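Local coordinates for protein quinone oxidoreductase (Thermus thermophilus, PDB 1IZ0) that binds NADPH and probably uses it to reduce quinones, as a medium-chain dehydrogenase relative with GroES-like and nucleotide-binding domains, at residues G126-V131 with K185-L190; G150-A155 with G170-A175; E33-N38 with M61-V66; P56-M61 with G80-V85. All coordinates share one frame; numbering follows the deposited sequence.

In the fold
The contacts fall into two pairs on opposite sides of the chain's centre. Contacts 1 and 2, centres 9 Å apart, share the parallel sheet of the nucleotide-binding domain, in which strands 128-131 and 152-157 are neighbours; W187 NE1 reaches E173 OE1 at 2.6 Å, a probable hydrogen bond between them. Contacts 3 and 4, also with centres 9 Å apart, share M61 and meet in the GroES-like part. Between the pairs centres lie 29 to 40 Å apart. NADPH is absent from this model, but residues that bind it lie near three contacts: side chain to side chain, L130 is about 7 Å from Y177, A174 about 8 Å from K162 and N38 about 6 Å from A137. Contact 4 lies away from these sites.

Contact 1 (G126-V131 with K185-L190); sequences GEKVLV and KAWGGL
K128 and W187 run past each other in opposite directions, the aliphatic part of the lysine lying alongside the indole. K128 CB sits at the ring edge, in its plane, 3.7 Å from W187 CE3, and K128 CG approaches the same carbon obliquely at 3.6 Å. The chain then bends at chi3 (-82°), which swings K128 CE round to the backbone beyond the tryptophan. There the ammonium is held by two carbonyls: K128 NZ donates to G189 O at 2.7 Å and to W187 O at 2.9 Å. G188, the first residue past helix 180-186, has positive phi in a Schellman motif; the ammonium lies at this C-terminal end of the helix, where its charge would probably be favourable. Beside it, L190 meets the strand with both methyls: CD1 presses tightly on L130 CB at 3.2 Å, while CD2 rests 4.0 Å from K128 CB. The indole is fixed from elsewhere as well, its NE1 bonded to E173 and its ring in a cation-pi contact with R152. The contact thus joins the end of helix 180-186 and the start of strand 190-195 to strand 128-131, which lies between strands 152-157 and 190-195 in the parallel sheet and is packed through V129 and V131 against helix 137-148.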
loop_
_atom_site.group_PDB
_atom_site.type_symbol
_atom_site.label_atom_id
_atom_site.label_comp_id
_atom_site.label_asym_id
_atom_site.label_seq_id
_atom_site.Cartn_x
_atom_site.Cartn_y
_atom_site.Cartn_z
ATOM N N GLY A 126 22.780 -1.433 -1.568
ATOM C CA GLY A 126 23.616 -1.082 -0.433
ATOM C C GLY A 126 23.170 0.150 0.347
ATOM O O GLY A 126 23.681 0.408 1.434
ATOM N N GLU A 127 22.227 0.923 -0.185
ATOM C CA GLU A 127 21.765 2.105 0.537
ATOM C C GLU A 127 20.911 1.748 1.762
ATOM O O GLU A 127 20.232 0.708 1.797
ATOM C CB GLU A 127 21.002 3.051 -0.409
ATOM C CG GLU A 127 21.927 3.713 -1.447
ATOM C CD GLU A 127 21.342 4.972 -2.091
ATOM O OE1 GLU A 127 20.280 4.890 -2.740
ATOM O OE2 GLU A 127 21.959 6.051 -1.952
ATOM N N LYS A 128 20.963 2.624 2.764
ATOM C CA LYS A 128 20.245 2.450 4.025
ATOM C C LYS A 128 18.862 3.101 3.989
ATOM O O LYS A 128 18.739 4.305 3.750
ATOM C CB LYS A 128 21.079 3.049 5.157
ATOM C CG LYS A 128 22.447 2.386 5.316
ATOM C CD LYS A 128 23.394 3.204 6.198
ATOM C CE LYS A 128 24.077 4.330 5.418
ATOM N NZ LYS A 128 24.864 5.234 6.319
ATOM N N VAL A 129 17.820 2.309 4.252
ATOM C CA VAL A 129 16.459 2.829 4.210
ATOM C C VAL A 129 15.645 2.542 5.465
ATOM O O VAL A 129 15.641 1.427 5.987
ATOM C CB VAL A 129 15.698 2.267 2.978
ATOM C CG1 VAL A 129 15.680 0.738 3.027
ATOM C CG2 VAL A 129 14.286 2.818 2.935
ATOM N N LEU A 130 14.956 3.565 5.946
ATOM C CA LEU A 130 14.118 3.424 7.125
ATOM C C LEU A 130 12.680 3.178 6.669
ATOM O O LEU A 130 12.144 3.931 5.851
ATOM C CB LEU A 130 14.202 4.696 7.976
ATOM C CG LEU A 130 13.351 4.879 9.240
ATOM C CD1 LEU A 130 11.968 5.320 8.852
ATOM C CD2 LEU A 130 13.311 3.592 10.056
ATOM N N VAL A 131 12.073 2.110 7.172
ATOM C CA VAL A 131 10.688 1.785 6.843
ATOM C C VAL A 131 9.873 1.896 8.127
ATOM O O VAL A 131 10.179 1.228 9.117
ATOM C CB VAL A 131 10.546 0.349 6.293
ATOM C CG1 VAL A 131 9.066 0.019 6.062
ATOM C CG2 VAL A 131 11.327 0.215 4.994
ATOM N N LYS A 185 21.835 6.895 14.022
ATOM C CA LYS A 185 23.192 7.354 14.293
ATOM C C LYS A 185 24.165 6.167 14.206
ATOM O O LYS A 185 25.262 6.277 13.647
ATOM C CB LYS A 185 23.258 8.006 15.687
ATOM N N ALA A 186 23.756 5.025 14.748
ATOM C CA ALA A 186 24.608 3.838 14.715
ATOM C C ALA A 186 24.842 3.362 13.279
ATOM O O ALA A 186 25.852 2.727 12.981
ATOM C CB ALA A 186 23.979 2.717 15.544
ATOM N N TRP A 187 23.904 3.681 12.392
ATOM C CA TRP A 187 23.995 3.290 10.992
ATOM C C TRP A 187 24.762 4.310 10.165
ATOM O O TRP A 187 25.006 4.093 8.969
ATOM C CB TRP A 187 22.596 3.135 10.409
ATOM C CG TRP A 187 21.949 1.814 10.685
ATOM C CD1 TRP A 187 21.900 1.148 11.880
ATOM C CD2 TRP A 187 21.227 1.014 9.747
ATOM N NE1 TRP A 187 21.189 -0.026 11.738
ATOM C CE2 TRP A 187 20.766 -0.131 10.438
ATOM C CE3 TRP A 187 20.922 1.152 8.385
ATOM C CZ2 TRP A 187 20.016 -1.136 9.809
ATOM C CZ3 TRP A 187 20.172 0.147 7.759
ATOM C CH2 TRP A 187 19.731 -0.978 8.474
ATOM N N GLY A 188 25.130 5.420 10.801
ATOM C CA GLY A 188 25.853 6.465 10.107
ATOM C C GLY A 188 24.884 7.329 9.322
ATOM O O GLY A 188 25.264 7.991 8.354
ATOM N N GLY A 189 23.624 7.330 9.750
ATOM C CA GLY A 189 22.613 8.111 9.058
ATOM C C GLY A 189 21.999 7.312 7.921
ATOM O O GLY A 189 22.631 6.406 7.363
ATOM N N LEU A 190 20.767 7.647 7.562
ATOM C CA LEU A 190 20.083 6.936 6.500
ATOM C C LEU A 190 20.154 7.653 5.158
ATOM O O LEU A 190 20.272 8.881 5.095
ATOM C CB LEU A 190 18.621 6.723 6.894
ATOM C CG LEU A 190 18.461 6.049 8.258
ATOM C CD1 LEU A 190 17.014 6.099 8.683
ATOM C CD2 LEU A 190 18.961 4.611 8.178
#

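Contact 2 (G150-A155 with G170-A175); sequences GLRVLA and GAEEAA
Strands 152-155 and 173-175 run parallel, their axes 4.8 Å apart and inclined by 21°. V153 O takes E172 N, E173 O takes A155 N, and A155 O takes A175 N in a bond of 2.7 Å. At the R152 end of the pairing, R152 meets E172 side-on with two nitrogens, one to each carboxylate oxygen: R152 NE to E172 OE2 and R152 NH2 to E172 OE1, both 2.8 Å. Guanidinium and carboxylate are nearly coplanar (11° apart), and OE2 uses its syn lone pair. The arginine bends at chi3 (56°), bringing NE to the glutamate. R152 also makes a cation-pi contact with W187, so a methionine in its place would probably leave the E172 carboxylate without its charged mate and the indole without its cation. A155 CB lies 3.9 Å from A171 CB. A water accepts from V153 N and donates to G170 O, linking the two backbones just ahead of the paired residues. Strand 152-157, helix 164-168 and strand 173-176 form a beta-alpha-beta crossover of the Rossmann fold; S158 and K162, just past the first strand, bind NADPH, as is usual for this stretch of the fold.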
loop_
_atom_site.group_PDB
_atom_site.type_symbol
_atom_site.label_atom_id
_atom_site.label_comp_id
_atom_site.label_asym_id
_atom_site.label_seq_id
_atom_site.Cartn_x
_atom_site.Cartn_y
_atom_site.Cartn_z
ATOM N N GLY A 150 18.185 -4.871 -3.030
ATOM C CA GLY A 150 19.512 -4.903 -2.435
ATOM C C GLY A 150 19.780 -3.829 -1.399
ATOM O O GLY A 150 20.936 -3.509 -1.115
ATOM N N LEU A 151 18.721 -3.280 -0.809
ATOM C CA LEU A 151 18.889 -2.227 0.187
ATOM C C LEU A 151 19.034 -2.761 1.613
ATOM O O LEU A 151 18.622 -3.880 1.919
ATOM C CB LEU A 151 17.698 -1.263 0.133
ATOM C CG LEU A 151 17.274 -0.716 -1.234
ATOM C CD1 LEU A 151 16.010 0.130 -1.068
ATOM C CD2 LEU A 151 18.393 0.111 -1.845
ATOM N N ARG A 152 19.630 -1.943 2.475
ATOM C CA ARG A 152 19.807 -2.280 3.882
ATOM C C ARG A 152 18.609 -1.643 4.571
ATOM O O ARG A 152 18.448 -0.422 4.529
ATOM C CB ARG A 152 21.110 -1.680 4.414
ATOM C CG ARG A 152 22.371 -2.349 3.874
ATOM C CD ARG A 152 23.624 -1.675 4.424
ATOM N NE ARG A 152 23.640 -1.650 5.888
ATOM C CZ ARG A 152 24.371 -0.803 6.606
ATOM N NH1 ARG A 152 25.144 0.088 5.989
ATOM N NH2 ARG A 152 24.324 -0.837 7.934
ATOM N N VAL A 153 17.776 -2.463 5.206
ATOM C CA VAL A 153 16.553 -1.972 5.840
ATOM C C VAL A 153 16.538 -1.847 7.356
ATOM O O VAL A 153 16.906 -2.777 8.075
ATOM C CB VAL A 153 15.350 -2.870 5.448
ATOM C CG1 VAL A 153 14.060 -2.326 6.057
ATOM C CG2 VAL A 153 15.251 -2.972 3.931
ATOM N N LEU A 154 16.078 -0.693 7.828
ATOM C CA LEU A 154 15.947 -0.420 9.260
ATOM C C LEU A 154 14.442 -0.288 9.421
ATOM O O LEU A 154 13.855 0.679 8.935
ATOM C CB LEU A 154 16.608 0.913 9.629
ATOM C CG LEU A 154 17.124 1.211 11.042
ATOM C CD1 LEU A 154 17.033 2.724 11.264
ATOM C CD2 LEU A 154 16.336 0.480 12.114
ATOM N N ALA A 155 13.817 -1.258 10.080
ATOM C CA ALA A 155 12.370 -1.237 10.267
ATOM C C ALA A 155 12.010 -0.638 11.608
ATOM O O ALA A 155 12.719 -0.828 12.593
ATOM C CB ALA A 155 11.801 -2.659 10.164
ATOM N N GLY A 170 13.485 -9.586 6.545
ATOM C CA GLY A 170 14.792 -9.219 6.025
ATOM C C GLY A 170 15.424 -7.944 6.568
ATOM O O GLY A 170 16.553 -7.611 6.196
ATOM N N ALA A 171 14.727 -7.217 7.435
ATOM C CA ALA A 171 15.300 -5.984 7.977
ATOM C C ALA A 171 16.593 -6.285 8.733
ATOM O O ALA A 171 16.678 -7.289 9.434
ATOM C CB ALA A 171 14.306 -5.298 8.899
ATOM N N GLU A 172 17.589 -5.412 8.581
ATOM C CA GLU A 172 18.890 -5.561 9.247
ATOM C C GLU A 172 18.697 -5.355 10.750
ATOM O O GLU A 172 19.331 -6.019 11.572
ATOM C CB GLU A 172 19.883 -4.540 8.667
ATOM C CG GLU A 172 21.282 -4.549 9.277
ATOM C CD GLU A 172 22.286 -3.706 8.474
ATOM O OE1 GLU A 172 23.151 -3.048 9.090
ATOM O OE2 GLU A 172 22.225 -3.711 7.224
ATOM N N GLU A 173 17.817 -4.428 11.104
ATOM C CA GLU A 173 17.493 -4.164 12.501
ATOM C C GLU A 173 16.059 -3.677 12.521
ATOM O O GLU A 173 15.580 -3.124 11.528
ATOM C CB GLU A 173 18.403 -3.091 13.104
ATOM C CG GLU A 173 19.844 -3.530 13.327
ATOM C CD GLU A 173 20.616 -2.561 14.213
ATOM O OE1 GLU A 173 20.592 -1.343 13.932
ATOM O OE2 GLU A 173 21.250 -3.015 15.186
ATOM N N ALA A 174 15.376 -3.897 13.637
ATOM C CA ALA A 174 13.992 -3.458 13.803
ATOM C C ALA A 174 13.969 -2.681 15.111
ATOM O O ALA A 174 14.586 -3.105 16.086
ATOM C CB ALA A 174 13.053 -4.662 13.876
ATOM N N ALA A 175 13.274 -1.548 15.146
ATOM C CA ALA A 175 13.259 -0.748 16.364
ATOM C C ALA A 175 11.965 0.017 16.605
ATOM O O ALA A 175 11.210 0.286 15.677
ATOM C CB ALA A 175 14.429 0.222 16.340
HETATM O O HOH W 1 18.216 -5.218 5.477
#

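Contact 3 (E33-N38 with M61-V66); sequences EAVGLN and MEVVGV
E33 and A34 both face V64 in a classic beta bulge in the antiparallel pairing of strands 27-37 and 62-67. Among the backbone bonds, E33 N donates to V64 O at 2.9 Å, A34 N reaches the same oxygen weakly at 3.3 Å, and V64 N returns a bond to A34 O at 3.1 Å. Farther on, G36 N donates to E62 O at 2.9 Å, and a water that donates to G36 O and accepts from M61 N carries the pairing past the last direct backbone bond. Apolar contacts divide over the two faces of the sheet: A34 and V64 lie on one, against A105 of helix 101-105, and V35 and V63 on the other, where V35 CG2 lies 4.4 Å from V63 CG2. Polar side chains gather at both ends. N38 crosses E62 at about a right angle, its ND2 giving a weak bond to E62 OE1 at 3.3 Å. N38 OD1 and E62 OE1 are two acceptors 3.3 Å apart; K297 NZ bonds to both, which probably eases their closeness, and V109 N holds E62 OE2. At the bulge E33 OE1 lies 3.6 Å from V66 CG2 and forms a salt bridge with R71. An alanine at E33 would probably leave R71 without its counter-charge and uncover V66 CG2. The chemistry is thus that of a buried sheet whose ends carry charges satisfied by partners beyond the pair: the lysine is likely to stabilise the ionised E62, and N38 beside it directly precedes the NADPH-binding F39.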
loop_
_atom_site.group_PDB
_atom_site.type_symbol
_atom_site.label_atom_id
_atom_site.label_comp_id
_atom_site.label_asym_id
_atom_site.label_seq_id
_atom_site.Cartn_x
_atom_site.Cartn_y
_atom_site.Cartn_z
ATOM N N GLU A 33 -13.589 -11.918 -5.686
ATOM C CA GLU A 33 -13.286 -12.956 -4.708
ATOM C C GLU A 33 -12.757 -12.318 -3.425
ATOM O O GLU A 33 -13.083 -12.755 -2.323
ATOM C CB GLU A 33 -12.238 -13.927 -5.259
ATOM C CG GLU A 33 -12.760 -14.848 -6.349
ATOM C CD GLU A 33 -11.689 -15.794 -6.858
ATOM O OE1 GLU A 33 -10.696 -15.312 -7.441
ATOM O OE2 GLU A 33 -11.835 -17.018 -6.667
ATOM N N ALA A 34 -11.946 -11.275 -3.575
ATOM C CA ALA A 34 -11.375 -10.597 -2.420
ATOM C C ALA A 34 -11.164 -9.115 -2.708
ATOM O O ALA A 34 -11.030 -8.702 -3.864
ATOM C CB ALA A 34 -10.051 -11.252 -2.028
ATOM N N VAL A 35 -11.147 -8.321 -1.643
ATOM C CA VAL A 35 -10.958 -6.887 -1.762
ATOM C C VAL A 35 -9.980 -6.448 -0.689
ATOM O O VAL A 35 -10.173 -6.739 0.494
ATOM C CB VAL A 35 -12.293 -6.127 -1.561
ATOM C CG1 VAL A 35 -12.095 -4.658 -1.848
ATOM C CG2 VAL A 35 -13.371 -6.701 -2.469
ATOM N N GLY A 36 -8.920 -5.762 -1.094
ATOM C CA GLY A 36 -7.948 -5.295 -0.126
ATOM C C GLY A 36 -8.301 -3.874 0.268
ATOM O O GLY A 36 -8.532 -3.038 -0.593
ATOM N N LEU A 37 -8.351 -3.596 1.564
ATOM C CA LEU A 37 -8.690 -2.257 2.020
ATOM C C LEU A 37 -7.445 -1.439 2.325
ATOM O O LEU A 37 -6.410 -1.980 2.733
ATOM C CB LEU A 37 -9.589 -2.329 3.259
ATOM C CG LEU A 37 -10.934 -3.037 3.049
ATOM C CD1 LEU A 37 -11.782 -2.891 4.308
ATOM C CD2 LEU A 37 -11.663 -2.434 1.859
ATOM N N ASN A 38 -7.554 -0.131 2.124
ATOM C CA ASN A 38 -6.440 0.782 2.349
ATOM C C ASN A 38 -6.880 1.952 3.219
ATOM O O ASN A 38 -8.060 2.291 3.265
ATOM C CB ASN A 38 -5.945 1.320 1.006
ATOM C CG ASN A 38 -5.555 0.218 0.050
ATOM O OD1 ASN A 38 -4.467 -0.351 0.154
ATOM N ND2 ASN A 38 -6.453 -0.105 -0.883
HETATM N N MSE A 61 -11.123 -0.356 -3.870
HETATM C CA MSE A 61 -10.355 -0.012 -5.061
HETATM C C MSE A 61 -9.364 -1.088 -5.469
HETATM O O MSE A 61 -8.887 -1.095 -6.600
HETATM C CB MSE A 61 -9.566 1.276 -4.829
HETATM C CG MSE A 61 -10.383 2.459 -4.350
HETATM SE SE MSE A 61 -9.273 4.041 -4.219
HETATM C CE MSE A 61 -7.816 3.271 -3.192
ATOM N N GLU A 62 -9.039 -1.978 -4.538
ATOM C CA GLU A 62 -8.077 -3.044 -4.793
ATOM C C GLU A 62 -8.832 -4.363 -4.847
ATOM O O GLU A 62 -9.181 -4.937 -3.819
ATOM C CB GLU A 62 -7.039 -3.050 -3.676
ATOM C CG GLU A 62 -5.785 -3.820 -3.990
ATOM C CD GLU A 62 -4.654 -3.455 -3.046
ATOM O OE1 GLU A 62 -4.932 -2.820 -2.003
ATOM O OE2 GLU A 62 -3.494 -3.808 -3.345
ATOM N N VAL A 63 -9.064 -4.841 -6.064
ATOM C CA VAL A 63 -9.836 -6.049 -6.278
ATOM C C VAL A 63 -9.092 -7.233 -6.882
ATOM O O VAL A 63 -8.098 -7.073 -7.591
ATOM C CB VAL A 63 -11.061 -5.709 -7.171
ATOM C CG1 VAL A 63 -11.668 -6.958 -7.761
ATOM C CG2 VAL A 63 -12.099 -4.979 -6.344
ATOM N N VAL A 64 -9.590 -8.425 -6.570
ATOM C CA VAL A 64 -9.057 -9.679 -7.088
ATOM C C VAL A 64 -10.277 -10.499 -7.501
ATOM O O VAL A 64 -11.241 -10.622 -6.737
ATOM C CB VAL A 64 -8.261 -10.445 -6.022
ATOM C CG1 VAL A 64 -7.926 -11.841 -6.522
ATOM C CG2 VAL A 64 -6.980 -9.694 -5.713
ATOM N N GLY A 65 -10.256 -11.040 -8.714
ATOM C CA GLY A 65 -11.400 -11.810 -9.163
ATOM C C GLY A 65 -11.188 -12.616 -10.427
ATOM O O GLY A 65 -10.092 -12.654 -10.986
ATOM N N VAL A 66 -12.262 -13.238 -10.893
ATOM C CA VAL A 66 -12.196 -14.083 -12.072
ATOM C C VAL A 66 -12.867 -13.528 -13.322
ATOM O O VAL A 66 -13.941 -12.927 -13.265
ATOM C CB VAL A 66 -12.807 -15.467 -11.763
ATOM C CG1 VAL A 66 -12.786 -16.340 -13.010
ATOM C CG2 VAL A 66 -12.032 -16.130 -10.632
HETATM O O HOH W 2 -9.795 -0.898 -1.663
#

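Contact 4 (P56-M61 with G80-V85); sequences PFIPGM and GLAERV
P59 and G60 offer their carbonyls to the turn at G80 and L81. L81 N donates almost straight to P59 O (2.9 Å, angle at the hydrogen 178°), whereas G80 N, also 2.9 Å from G60 O, comes from above the carbonyl plane with a bent angle of 137°. The backbones come very close here, G60 CA and G80 CA being only 3.8 Å apart; a CB on either glycine would clash with the other segment. I58 meets the turn with its CG2 branch, which stands anti to the backbone N and lies 3.6 Å from L81 O and 4.3 Å from A82 CB. P59 CB touches L81 CD1 at 4.2 Å. L81 centres an inverse gamma turn closed by A82 N to G80 O (2.7 Å), whose geometry is consistent with L81 N facing the proline carbonyl. Around this, the L81 side chain packs on W4 and V35, and I58 on V5 and L18, while backbone bonds tie F57 to L6, L81 to W4 and E83 to V32. The arrangement belongs to the GroES-like domain of medium-chain dehydrogenases, where the loop ahead of strand 62-67 is pinned to the one leading into strand 84-88, beside the N-terminal strand 2-6.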
loop_
_atom_site.group_PDB
_atom_site.type_symbol
_atom_site.label_atom_id
_atom_site.label_comp_id
_atom_site.label_asym_id
_atom_site.label_seq_id
_atom_site.Cartn_x
_atom_site.Cartn_y
_atom_site.Cartn_z
ATOM N N PRO A 56 -23.504 8.812 -4.113
ATOM C CA PRO A 56 -23.213 7.499 -3.530
ATOM C C PRO A 56 -22.177 6.733 -4.346
ATOM O O PRO A 56 -22.032 6.956 -5.549
ATOM C CB PRO A 56 -24.576 6.814 -3.532
ATOM C CG PRO A 56 -25.214 7.362 -4.764
ATOM C CD PRO A 56 -24.848 8.836 -4.719
ATOM N N PHE A 57 -21.437 5.849 -3.683
ATOM C CA PHE A 57 -20.443 5.040 -4.375
ATOM C C PHE A 57 -20.091 3.786 -3.593
ATOM O O PHE A 57 -20.248 3.727 -2.374
ATOM C CB PHE A 57 -19.168 5.853 -4.679
ATOM C CG PHE A 57 -18.369 6.248 -3.461
ATOM C CD1 PHE A 57 -18.397 7.557 -2.991
ATOM C CD2 PHE A 57 -17.548 5.321 -2.815
ATOM C CE1 PHE A 57 -17.618 7.941 -1.900
ATOM C CE2 PHE A 57 -16.765 5.689 -1.727
ATOM C CZ PHE A 57 -16.799 7.007 -1.267
ATOM N N ILE A 58 -19.622 2.781 -4.315
ATOM C CA ILE A 58 -19.234 1.509 -3.729
ATOM C C ILE A 58 -17.761 1.580 -3.350
ATOM O O ILE A 58 -16.905 1.709 -4.221
ATOM C CB ILE A 58 -19.430 0.374 -4.750
ATOM C CG1 ILE A 58 -20.900 0.318 -5.175
ATOM C CG2 ILE A 58 -18.962 -0.956 -4.167
ATOM C CD1 ILE A 58 -21.152 -0.580 -6.373
ATOM N N PRO A 59 -17.445 1.517 -2.046
ATOM C CA PRO A 59 -16.044 1.574 -1.611
ATOM C C PRO A 59 -15.276 0.378 -2.172
ATOM O O PRO A 59 -15.881 -0.557 -2.703
ATOM C CB PRO A 59 -16.154 1.523 -0.090
ATOM C CG PRO A 59 -17.464 2.177 0.177
ATOM C CD PRO A 59 -18.352 1.566 -0.886
ATOM N N GLY A 60 -13.951 0.404 -2.055
ATOM C CA GLY A 60 -13.139 -0.694 -2.562
ATOM C C GLY A 60 -12.453 -0.347 -3.872
ATOM O O GLY A 60 -13.117 -0.087 -4.876
HETATM N N MSE A 61 -11.123 -0.356 -3.870
HETATM C CA MSE A 61 -10.355 -0.012 -5.061
HETATM C C MSE A 61 -9.364 -1.088 -5.469
HETATM O O MSE A 61 -8.887 -1.095 -6.600
HETATM C CB MSE A 61 -9.566 1.276 -4.829
HETATM C CG MSE A 61 -10.383 2.459 -4.350
HETATM SE SE MSE A 61 -9.273 4.041 -4.219
HETATM C CE MSE A 61 -7.816 3.271 -3.192
ATOM N N GLY A 80 -15.329 -1.849 -5.632
ATOM C CA GLY A 80 -14.718 -3.061 -5.109
ATOM C C GLY A 80 -15.623 -3.967 -4.296
ATOM O O GLY A 80 -15.764 -5.157 -4.606
ATOM N N LEU A 81 -16.233 -3.413 -3.248
ATOM C CA LEU A 81 -17.108 -4.177 -2.366
ATOM C C LEU A 81 -18.437 -4.552 -3.000
ATOM O O LEU A 81 -19.509 -4.138 -2.538
ATOM C CB LEU A 81 -17.352 -3.403 -1.067
ATOM C CG LEU A 81 -16.138 -3.315 -0.145
ATOM C CD1 LEU A 81 -16.477 -2.464 1.063
ATOM C CD2 LEU A 81 -15.723 -4.720 0.282
ATOM N N ALA A 82 -18.361 -5.348 -4.057
ATOM C CA ALA A 82 -19.549 -5.802 -4.763
ATOM C C ALA A 82 -19.246 -7.166 -5.368
ATOM O O ALA A 82 -18.085 -7.573 -5.438
ATOM C CB ALA A 82 -19.922 -4.806 -5.856
ATOM N N GLU A 83 -20.285 -7.867 -5.810
ATOM C CA GLU A 83 -20.115 -9.189 -6.404
ATOM C C GLU A 83 -19.430 -9.158 -7.758
ATOM O O GLU A 83 -18.711 -10.093 -8.110
ATOM C CB GLU A 83 -21.468 -9.891 -6.537
ATOM C CG GLU A 83 -21.965 -10.481 -5.241
ATOM C CD GLU A 83 -23.261 -11.237 -5.415
ATOM O OE1 GLU A 83 -24.298 -10.588 -5.671
ATOM O OE2 GLU A 83 -23.237 -12.482 -5.302
ATOM N N ARG A 84 -19.658 -8.092 -8.517
ATOM C CA ARG A 84 -19.056 -7.956 -9.837
ATOM C C ARG A 84 -18.678 -6.506 -10.100
ATOM O O ARG A 84 -19.352 -5.590 -9.621
ATOM C CB ARG A 84 -20.028 -8.449 -10.918
ATOM C CG ARG A 84 -20.279 -9.953 -10.870
ATOM C CD ARG A 84 -21.433 -10.375 -11.762
ATOM N NE ARG A 84 -21.715 -11.806 -11.641
ATOM C CZ ARG A 84 -20.921 -12.774 -12.100
ATOM N NH1 ARG A 84 -19.787 -12.470 -12.720
ATOM N NH2 ARG A 84 -21.256 -14.049 -11.936
ATOM N N VAL A 85 -17.597 -6.310 -10.856
ATOM C CA VAL A 85 -17.117 -4.975 -11.196
ATOM C C VAL A 85 -16.619 -4.948 -12.631
ATOM O O VAL A 85 -15.953 -5.885 -13.074
ATOM C CB VAL A 85 -15.922 -4.542 -10.317
ATOM C CG1 VAL A 85 -16.007 -3.061 -10.030
ATOM C CG2 VAL A 85 -15.882 -5.352 -9.049
#